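PDB 6M6U: mRNA nuclease HepT from Shewanella oneidensis MR-1, which cleaves mRNA, probably as an endonuclease, as the toxin of a type VII toxin-antitoxin system whose antitoxin MntA neutralises it mostly by tri-AMPylation. Local coordinates for residues B[14-17]-B[18-22]; B[31-34]-B[35-38]. One frame throughout, in Å; residues are numbered along the deposited sequence.

In the fold
Contacts 1 and 2 lie on consecutive helical elements of an all-helical chain: residues 14-22 near the C-terminal end of helix 3-23, and the loop residues and first turn that open helix 33-60. Their centres are about 13 Å apart, and they meet where Arg18 and Val22 pack on Ser38. Both are partly buried and both reach the second subunit. Contact 1 is regular helix with continuous i to i+4 bonding, with buried Cys15, Ile16 and Ile19 facing other helices of the chain and Lys17, Gln20 and Gln21 exposed. Contact 2 is a helix beginning, capped by Asp32, whose buried residues Gln36, Asp37 and Ser38 are polar; Asp37 faces the second subunit.

Contact 1: B[14-17]-B[18-22]; sequences RCIK and RIQQV
Four successive backbone bonds, Arg18 N to Arg14 O, Ile19 N to Cys15 O, Gln20 N to Ile16 O and Gln21 N to Lys17 O, join the two halves of this helical segment. The Gln20 bond is the straightest, 2.8 Å from Gln20 N to Ile16 O with 168° at the hydrogen, whereas the Ile19 bond bends to 139°. Ile16 and Gln20, one turn apart, run side by side and point the same way: the branch methyl CG2 of Ile16 meets the amide of Gln20, 3.7 Å from its NE2. That methyl lies anti to the Ile16 nitrogen, which carries it forward along the helix to Gln20. Ile19 instead folds its longer branch back over the preceding turn, bringing CG1 to 3.3 Å from Cys15 O.

The helix is amphipathic: with about 3.6 residues a turn, Cys15, Ile16 and Ile19 fall on its buried side. Cys15 meets Cys46 of helix 33-60, Ile16 packs on helix 120-131, and Ile19 touches both, through Asn42 and Leu120. The side chain of Ile19 is about 10 Å from that of Arg97, probably an active-site residue, as in related toxins.

Arg18 lays its CG 3.3 Å from Arg14 O, and two bends further out turn the rest of the chain away from that turn. Its NH2 forms a salt bridge with Asp37 of the second subunit and a hydrogen bond with Thr34 of that subunit. Arg14 NH2 is hydrogen-bonded to the hydroxyl of Tyr104 of the second subunit, the tyrosine that MntA modifies with tri-AMP, although the modification is absent here.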
loop_
_atom_site.group_PDB
_atom_site.type_symbol
_atom_site.label_atom_id
_atom_site.label_comp_id
_atom_site.label_asym_id
_atom_site.label_seq_id
_atom_site.Cartn_x
_atom_site.Cartn_y
_atom_site.Cartn_z
ATOM N N ARG B 14 -7.483 16.410 -53.075
ATOM C CA ARG B 14 -6.930 15.199 -53.680
ATOM C C ARG B 14 -7.936 14.059 -53.663
ATOM O O ARG B 14 -8.041 13.300 -54.631
ATOM C CB ARG B 14 -5.655 14.765 -52.956
ATOM C CG ARG B 14 -4.379 15.410 -53.456
ATOM C CD ARG B 14 -3.169 14.554 -53.101
ATOM N NE ARG B 14 -3.293 13.940 -51.780
ATOM C CZ ARG B 14 -3.148 14.593 -50.629
ATOM N NH1 ARG B 14 -2.877 15.892 -50.627
ATOM N NH2 ARG B 14 -3.281 13.947 -49.476
ATOM N N CYS B 15 -8.697 13.931 -52.576
ATOM C CA CYS B 15 -9.588 12.787 -52.445
ATOM C C CYS B 15 -10.899 12.970 -53.204
ATOM O O CYS B 15 -11.490 11.977 -53.643
ATOM C CB CYS B 15 -9.863 12.506 -50.970
ATOM S SG CYS B 15 -8.377 12.042 -50.078
ATOM N N ILE B 16 -11.376 14.209 -53.371
ATOM C CA ILE B 16 -12.565 14.436 -54.197
ATOM C C ILE B 16 -12.258 14.122 -55.655
ATOM O O ILE B 16 -13.065 13.497 -56.359
ATOM C CB ILE B 16 -13.083 15.877 -54.038
ATOM C CG1 ILE B 16 -13.679 16.090 -52.647
ATOM C CG2 ILE B 16 -14.138 16.187 -55.096
ATOM C CD1 ILE B 16 -14.290 17.458 -52.468
ATOM N N LYS B 17 -11.082 14.550 -56.133
ATOM C CA LYS B 17 -10.668 14.182 -57.485
ATOM C C LYS B 17 -10.513 12.673 -57.621
ATOM O O LYS B 17 -10.888 12.097 -58.648
ATOM C CB LYS B 17 -9.370 14.892 -57.868
ATOM C CG LYS B 17 -9.481 16.407 -57.931
ATOM C CD LYS B 17 -8.568 16.991 -59.011
ATOM C CE LYS B 17 -7.097 16.878 -58.637
ATOM N NZ LYS B 17 -6.736 17.740 -57.471
ATOM N N ARG B 18 -9.969 12.012 -56.592
ATOM C CA ARG B 18 -9.904 10.554 -56.603
ATOM C C ARG B 18 -11.293 9.937 -56.721
ATOM O O ARG B 18 -11.458 8.902 -57.378
ATOM C CB ARG B 18 -9.197 10.044 -55.344
ATOM C CG ARG B 18 -7.681 10.135 -55.398
ATOM C CD ARG B 18 -7.130 9.226 -56.481
ATOM N NE ARG B 18 -7.452 7.824 -56.228
ATOM C CZ ARG B 18 -7.581 6.901 -57.176
ATOM N NH1 ARG B 18 -7.426 7.230 -58.452
ATOM N NH2 ARG B 18 -7.875 5.649 -56.850
ATOM N N ILE B 19 -12.305 10.561 -56.114
ATOM C CA ILE B 19 -13.668 10.040 -56.205
ATOM C C ILE B 19 -14.247 10.296 -57.592
ATOM O O ILE B 19 -14.839 9.401 -58.207
ATOM C CB ILE B 19 -14.561 10.648 -55.106
ATOM C CG1 ILE B 19 -14.170 10.099 -53.730
ATOM C CG2 ILE B 19 -16.036 10.379 -55.397
ATOM C CD1 ILE B 19 -14.325 11.095 -52.598
ATOM N N GLN B 20 -14.090 11.520 -58.104
ATOM C CA GLN B 20 -14.596 11.832 -59.438
ATOM C C GLN B 20 -13.907 10.987 -60.504
ATOM O O GLN B 20 -14.553 10.520 -61.450
ATOM C CB GLN B 20 -14.419 13.321 -59.728
ATOM C CG GLN B 20 -15.363 14.203 -58.923
ATOM C CD GLN B 20 -14.896 15.642 -58.828
ATOM O OE1 GLN B 20 -13.749 15.960 -59.147
ATOM N NE2 GLN B 20 -15.785 16.521 -58.380
ATOM N N GLN B 21 -12.602 10.765 -60.356
ATOM C CA GLN B 21 -11.861 9.997 -61.354
ATOM C C GLN B 21 -12.240 8.519 -61.319
ATOM O O GLN B 21 -12.399 7.890 -62.370
ATOM C CB GLN B 21 -10.361 10.178 -61.133
ATOM C CG GLN B 21 -9.474 9.314 -62.006
ATOM C CD GLN B 21 -8.049 9.828 -62.050
ATOM O OE1 GLN B 21 -7.097 9.054 -62.177
ATOM N NE2 GLN B 21 -7.900 11.149 -61.950
ATOM N N VAL B 22 -12.388 7.950 -60.122
ATOM C CA VAL B 22 -12.680 6.525 -60.005
ATOM C C VAL B 22 -14.133 6.236 -60.360
ATOM O O VAL B 22 -14.446 5.197 -60.954
ATOM C CB VAL B 22 -12.324 6.028 -58.590
ATOM C CG1 VAL B 22 -12.895 4.638 -58.340
ATOM C CG2 VAL B 22 -10.817 6.011 -58.409
#

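Contact 2: B[31-34]-B[35-38]; sequences QDFT and LQDS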
loop_
_atom_site.group_PDB
_atom_site.type_symbol
_atom_site.label_atom_id
_atom_site.label_comp_id
_atom_site.label_asym_id
_atom_site.label_seq_id
_atom_site.Cartn_x
_atom_site.Cartn_y
_atom_site.Cartn_z
ATOM N N GLN B 31 -21.994 -1.832 -59.964
ATOM C CA GLN B 31 -21.618 -3.208 -60.259
ATOM C C GLN B 31 -20.308 -3.628 -59.604
ATOM O O GLN B 31 -20.201 -4.755 -59.109
ATOM C CB GLN B 31 -21.505 -3.401 -61.777
ATOM C CG GLN B 31 -20.705 -4.626 -62.193
ATOM C CD GLN B 31 -20.576 -4.764 -63.700
ATOM O OE1 GLN B 31 -19.617 -4.271 -64.304
ATOM N NE2 GLN B 31 -21.543 -5.441 -64.311
ATOM N N ASP B 32 -19.312 -2.748 -59.587
ATOM C CA ASP B 32 -17.936 -3.108 -59.261
ATOM C C ASP B 32 -17.662 -2.814 -57.787
ATOM O O ASP B 32 -17.644 -1.651 -57.370
ATOM C CB ASP B 32 -16.975 -2.346 -60.171
ATOM C CG ASP B 32 -15.602 -2.984 -60.250
ATOM O OD1 ASP B 32 -15.053 -3.369 -59.200
ATOM O OD2 ASP B 32 -15.067 -3.104 -61.372
ATOM N N PHE B 33 -17.437 -3.875 -57.004
ATOM C CA PHE B 33 -17.092 -3.706 -55.595
ATOM C C PHE B 33 -15.836 -2.857 -55.428
ATOM O O PHE B 33 -15.729 -2.077 -54.474
ATOM C CB PHE B 33 -16.897 -5.070 -54.929
ATOM C CG PHE B 33 -18.175 -5.819 -54.678
ATOM C CD1 PHE B 33 -19.365 -5.143 -54.470
ATOM C CD2 PHE B 33 -18.187 -7.207 -54.653
ATOM C CE1 PHE B 33 -20.541 -5.836 -54.238
ATOM C CE2 PHE B 33 -19.360 -7.905 -54.422
ATOM C CZ PHE B 33 -20.539 -7.218 -54.215
ATOM N N THR B 34 -14.875 -2.993 -56.346
ATOM C CA THR B 34 -13.599 -2.300 -56.188
ATOM C C THR B 34 -13.756 -0.791 -56.354
ATOM O O THR B 34 -13.146 -0.014 -55.608
ATOM C CB THR B 34 -12.575 -2.859 -57.178
ATOM O OG1 THR B 34 -12.192 -4.177 -56.766
ATOM C CG2 THR B 34 -11.340 -1.980 -57.241
ATOM N N LEU B 35 -14.572 -0.354 -57.321
ATOM C CA LEU B 35 -14.822 1.079 -57.461
ATOM C C LEU B 35 -15.613 1.625 -56.284
ATOM O O LEU B 35 -15.430 2.787 -55.909
ATOM C CB LEU B 35 -15.574 1.390 -58.755
ATOM C CG LEU B 35 -15.188 0.664 -60.045
ATOM C CD1 LEU B 35 -16.196 1.006 -61.141
ATOM C CD2 LEU B 35 -13.772 1.012 -60.485
ATOM N N GLN B 36 -16.505 0.819 -55.708
ATOM C CA GLN B 36 -17.212 1.238 -54.503
ATOM C C GLN B 36 -16.246 1.373 -53.332
ATOM O O GLN B 36 -16.257 2.384 -52.620
ATOM C CB GLN B 36 -18.333 0.246 -54.183
ATOM C CG GLN B 36 -19.409 0.194 -55.263
ATOM C CD GLN B 36 -20.227 -1.080 -55.224
ATOM O OE1 GLN B 36 -20.438 -1.664 -54.164
ATOM N NE2 GLN B 36 -20.694 -1.516 -56.388
ATOM N N ASP B 37 -15.388 0.368 -53.138
ATOM C CA ASP B 37 -14.358 0.430 -52.107
ATOM C C ASP B 37 -13.536 1.711 -52.214
ATOM O O ASP B 37 -13.282 2.387 -51.210
ATOM C CB ASP B 37 -13.446 -0.793 -52.211
ATOM C CG ASP B 37 -14.151 -2.089 -51.842
ATOM O OD1 ASP B 37 -15.248 -2.033 -51.246
ATOM O OD2 ASP B 37 -13.593 -3.169 -52.138
ATOM N N SER B 38 -13.125 2.069 -53.433
ATOM C CA SER B 38 -12.251 3.225 -53.606
ATOM C C SER B 38 -12.999 4.533 -53.378
ATOM O O SER B 38 -12.442 5.480 -52.811
ATOM C CB SER B 38 -11.620 3.204 -54.997
ATOM O OG SER B 38 -10.785 4.333 -55.178
#
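At the edge of the Phe33 ring, in its plane, lies the amide oxygen of Gln36, with OE1 3.7 Å from Phe33 CD1 and the amide turned 89° to the ring. Tyr104 of the same chain and Arg18 of the second subunit also pack on the Phe33 side chain, and the hydroxyl of Tyr104, hydrogen-bonded to Gln36 OE1, helps fix the amide beside the ring edge.

The setting is the N-terminus of helix 33-60, with Asp32 as N-cap. Its carboxylate OD1 accepts from Thr34 N at 2.9 Å through the anti lone pair. The chi1 of -160°, which sets CG opposite the Asp32 nitrogen, swings the carboxylate forward, toward the first turn, where OD1 meets that N-H. Being at the positive end of the helix dipole, the carboxylate would probably be stabilised in its charged form. Leu35 crosses Asp32 at about a right angle and sets its CG 3.5 Å from Asp32 CB, a hydrocarbon contact that accompanies the polar cap.

Regular helical bonding starts with Gln36 N to Asp32 O and continues through Asp37 N to Phe33 O, the latter 2.8 Å long and 169° at the hydrogen. The side chain of Gln36 extends beyond CG, past Asp32 O, to give its NE2 to the carbonyl of Phe29. Across the subunit interface, Asp37 OD2 is hydrogen-bonded to Ser38 OG and Asn42 ND2 of the second subunit. Within the helix, the carboxyl carbon CG of Asp37 lies 3.1 Å from Phe33 O.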